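Local coordinates for CaaX farnesyltransferase alpha subunit Ram2 (Aspergillus fumigatus, PDB 4L9P), which forms, with its beta subunit, the heterodimeric protein farnesyltransferase, which attaches a farnesyl group to the cysteine of C-terminal CaaX motifs, at the interface of chains A and B. Residues are numbered along the deposited sequence; one frame, centred on the assembly and turned at random. Chains: chain A, CaaX farnesyltransferase alpha subunit Ram2; chain B, CaaX farnesyltransferase beta subunit Ram1.

Contact 1: the interface of chains A and B. Residues chain A 64, 87-89, 92; chain B 191-192, 195-198.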
# COMPACT_ATOMS: atom_id res chain seq x y z
N MET A 64 -4.73 30.26 11.53
CA MET A 64 -5.61 29.13 11.68
C MET A 64 -6.25 29.11 13.08
O MET A 64 -7.42 28.76 13.23
CB MET A 64 -4.82 27.84 11.42
CG MET A 64 -4.42 27.69 9.95
SD MET A 64 -3.68 26.09 9.56
CE MET A 64 -2.38 26.01 10.76
N HIS A 87 2.79 19.92 2.77
CA HIS A 87 2.24 20.34 4.07
C HIS A 87 0.74 20.14 3.99
O HIS A 87 0.02 21.00 3.47
CB HIS A 87 2.63 21.81 4.25
CG HIS A 87 2.38 22.37 5.62
ND1 HIS A 87 1.12 22.48 6.18
CD2 HIS A 87 3.25 22.96 6.49
CE1 HIS A 87 1.23 23.06 7.37
NE2 HIS A 87 2.52 23.33 7.59
N TYR A 88 0.22 19.00 4.47
CA TYR A 88 -1.20 18.68 4.20
C TYR A 88 -2.12 19.70 4.89
O TYR A 88 -3.22 19.98 4.36
CB TYR A 88 -1.54 17.22 4.65
CG TYR A 88 -1.28 16.93 6.10
CD1 TYR A 88 -2.26 17.20 7.07
CD2 TYR A 88 -0.02 16.50 6.54
CE1 TYR A 88 -2.06 16.98 8.39
CE2 TYR A 88 0.22 16.30 7.88
CZ TYR A 88 -0.81 16.56 8.82
OH TYR A 88 -0.54 16.41 10.17
N THR A 89 -1.73 20.18 6.07
CA THR A 89 -2.63 21.11 6.79
C THR A 89 -2.88 22.40 5.95
O THR A 89 -4.01 22.87 5.86
CB THR A 89 -2.00 21.52 8.10
OG1 THR A 89 -1.79 20.35 8.91
CG2 THR A 89 -2.90 22.50 8.89
N ILE A 92 -5.59 22.02 3.23
CA ILE A 92 -6.96 21.97 3.72
C ILE A 92 -7.44 23.36 4.17
O ILE A 92 -8.58 23.75 3.87
CB ILE A 92 -7.05 20.98 4.90
CG1 ILE A 92 -6.76 19.57 4.32
CG2 ILE A 92 -8.41 21.05 5.62
CD1 ILE A 92 -6.34 18.67 5.31
N GLY B 191 -0.60 15.14 14.75
CA GLY B 191 -0.20 15.59 13.41
C GLY B 191 1.30 15.49 13.21
O GLY B 191 2.02 14.90 14.00
N GLY B 192 1.79 16.10 12.14
CA GLY B 192 3.19 16.00 11.82
C GLY B 192 4.05 16.80 12.80
O GLY B 192 5.29 16.59 12.85
N GLY B 195 1.22 22.64 15.35
CA GLY B 195 0.45 23.48 14.43
C GLY B 195 -0.10 22.74 13.22
O GLY B 195 -0.79 23.37 12.37
N GLN B 196 0.19 21.43 13.11
CA GLN B 196 -0.31 20.67 11.98
C GLN B 196 -1.54 19.91 12.49
O GLN B 196 -1.55 19.39 13.62
CB GLN B 196 0.77 19.70 11.45
CG GLN B 196 2.04 20.42 10.96
CD GLN B 196 2.98 19.43 10.28
OE1 GLN B 196 2.58 18.68 9.39
NE2 GLN B 196 4.24 19.40 10.72
N MET B 197 -2.57 19.89 11.67
CA MET B 197 -3.76 19.17 12.08
C MET B 197 -3.53 17.66 12.22
O MET B 197 -2.59 17.07 11.66
CB MET B 197 -4.93 19.46 11.16
CG MET B 197 -4.74 18.88 9.85
SD MET B 197 -5.76 19.62 8.52
CE MET B 197 -6.39 21.01 9.19
N SER B 198 -4.38 17.01 13.02
CA SER B 198 -4.16 15.57 13.22
C SER B 198 -4.36 14.81 11.94
O SER B 198 -5.17 15.16 11.08
CB SER B 198 -5.14 15.06 14.29
OG SER B 198 -4.78 15.72 15.50
O HOH W 1 0.58 19.63 7.83
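A:Tyr88 and A:Thr89 meet the backbone of B:Met197 where the helical-repeat alpha subunit of the prenyltransferase family docks on the beta subunit. With CG of A:Tyr88 between its backbone N and carbonyl carbon (chi1 58°), the ring points out towards the B:Met197 backbone. The phenol OH donates a hydrogen bond to B:Met197 O at 2.6 Å. The donor lies nearly along the C=O axis (165°), and this oxygen also sits at the ring edge, in plane. The same OH accepts a hydrogen bond from B:Gly192 N at 3.1 Å. Two bonds to the beta chain therefore fix the tip of the tyrosine. Beside it, A:Thr89 OG1 accepts a hydrogen bond from B:Met197 N at 2.9 Å. Both backbone polar groups of B:Met197 are thus satisfied by alpha side chains.

The B:Met197 side chain runs antiparallel to those of A:Tyr88 and A:Thr89. Its CG lies 3.6 Å from A:Tyr88 CE1. The sulfur SD reaches A:Ile92 CD1 at 3.4 Å. Its chi3 is nearly eclipsed (12°), and the position of the terminal methyl CE is less certain.

A water lies 3.3 Å above the A:Tyr88 ring plane, over its centre. It hydrogen-bonds the N and OG1 of A:Thr89 and, across the interface, B:Gln196 OE1 at 2.7 Å. Further out, A:Met64 CE, from helix 51-65, touches B:Gly195 O. A:Tyr88, A:Thr89 and A:Ile92 all lie in the first turn or so of helix 88-100.

Contact 2: the interface of chains A and B. Residues chain A 217-220, 223; chain B 294, 296, 306-307.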
# COMPACT_ATOMS: atom_id res chain seq x y z
N ASP A 217 -19.54 3.71 -4.47
CA ASP A 217 -18.62 3.31 -5.56
C ASP A 217 -17.92 1.98 -5.22
O ASP A 217 -17.65 1.67 -4.08
CB ASP A 217 -17.55 4.41 -5.71
CG ASP A 217 -16.79 4.38 -7.09
OD1 ASP A 217 -17.11 3.55 -8.03
OD2 ASP A 217 -15.83 5.20 -7.18
N ALA A 218 -17.60 1.22 -6.26
CA ALA A 218 -16.94 -0.05 -6.09
C ALA A 218 -16.06 -0.26 -7.32
O ALA A 218 -16.39 0.20 -8.43
CB ALA A 218 -17.94 -1.21 -6.00
N GLY A 219 -15.00 -1.05 -7.22
CA GLY A 219 -14.24 -1.42 -8.40
C GLY A 219 -14.94 -2.48 -9.24
O GLY A 219 -14.67 -2.61 -10.44
N LEU A 220 -15.83 -3.24 -8.62
CA LEU A 220 -16.50 -4.37 -9.28
C LEU A 220 -17.97 -4.38 -8.94
O LEU A 220 -18.37 -3.96 -7.84
CB LEU A 220 -15.90 -5.70 -8.74
CG LEU A 220 -14.45 -5.96 -9.11
CD1 LEU A 220 -13.86 -7.15 -8.30
CD2 LEU A 220 -14.35 -6.23 -10.60
N THR A 223 -20.62 -6.69 -5.30
CA THR A 223 -19.93 -6.86 -4.04
C THR A 223 -20.92 -7.23 -2.91
O THR A 223 -20.49 -7.52 -1.82
CB THR A 223 -19.10 -5.59 -3.65
OG1 THR A 223 -19.96 -4.44 -3.64
CG2 THR A 223 -18.00 -5.36 -4.69
N ARG B 294 -15.24 -3.40 -1.72
CA ARG B 294 -15.43 -2.55 -2.89
C ARG B 294 -14.11 -1.98 -3.42
O ARG B 294 -14.12 -1.32 -4.50
CB ARG B 294 -16.37 -1.41 -2.53
CG ARG B 294 -17.83 -1.90 -2.24
CD ARG B 294 -18.87 -0.79 -2.29
NE ARG B 294 -18.46 0.31 -1.46
CZ ARG B 294 -18.79 0.50 -0.17
NH1 ARG B 294 -19.49 -0.39 0.51
NH2 ARG B 294 -18.36 1.59 0.45
N GLN B 296 -11.46 -4.18 -3.91
CA GLN B 296 -10.84 -5.19 -4.75
C GLN B 296 -11.03 -4.80 -6.24
O GLN B 296 -12.04 -4.15 -6.59
CB GLN B 296 -11.43 -6.60 -4.40
CG GLN B 296 -10.57 -7.72 -5.07
CD GLN B 296 -10.94 -9.10 -4.59
OE1 GLN B 296 -12.06 -9.38 -4.09
NE2 GLN B 296 -9.97 -10.01 -4.70
N PRO B 306 -12.16 2.82 -4.31
CA PRO B 306 -12.88 1.99 -5.32
C PRO B 306 -12.56 2.40 -6.75
O PRO B 306 -12.60 3.61 -7.08
CB PRO B 306 -14.35 2.26 -4.98
CG PRO B 306 -14.29 2.40 -3.44
CD PRO B 306 -13.03 3.24 -3.19
N GLY B 307 -12.25 1.40 -7.59
CA GLY B 307 -11.97 1.63 -9.00
C GLY B 307 -10.54 1.99 -9.33
O GLY B 307 -10.20 2.00 -10.52
O HOH W 2 -17.31 3.16 -1.40
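B:Arg294 has CG anti to its carbonyl carbon (chi1 -67°), and its chain bends at chi3 (-51°). This shape lays the aliphatic part along the alpha loop at A:Ala218 and brings NE close to A:Asp217 O. A chi4 of -93° turns the guanidinium plane about a right angle from the chain. A:Asp217 O lies at the edge of the guanidinium, in its plane. The direct hydrogen bond from B:Arg294 NE to A:Asp217 O is 3.1 Å long but bent at the hydrogen, and therefore weak.

A water reinforces this link. It also lies in the guanidinium plane and bonds both NE and NH2 of B:Arg294, with NH2 at 2.6 Å. The same water hydrogen-bonds A:Asp217 O, so the carbonyl is tied to the arginine directly and through solvent.

A second link is between backbones. A:Gly219 N donates to B:Arg294 O at 2.9 Å. One arginine thus uses both its side chain and its main chain to hold the alpha segment 217-219 in this heterodimer interface.

Van der Waals contacts fill in around these bonds. The methyl CB of A:Ala218 packs 3.8 Å from B:Arg294 CB and also touches CG and CD. A:Thr223 approaches the arginine at about a right angle, its hydroxyl OG1 lying near CG. Next to the arginine, towards A:Asp217, B:Pro306 CB lies 3.6 Å from A:Ala218 CA. Its ring also meets A:Asp217, whose side chain crosses it at a slant. A:Gly219 and B:Gly307 bring their main chains together without side chains between them, with the two CA atoms 3.9 Å apart.

The centres of contact 1 and contact 2 lie about 30 Å apart, and they have no residue in common. Both join the same two subunits of the farnesyltransferase heterodimer. Contact 1 takes its alpha residues mainly from helix 88-100, whereas contact 2 uses the loop that follows helix 197-208. The beta side is loop in both: one stretch precedes helix 200-213, and the other lies around 294-307, between helices 288-293 and 312-323. The alpha chain therefore grips its partner at well-separated points along its array of helices. This spacing probably helps fix the relative orientation of the subunits.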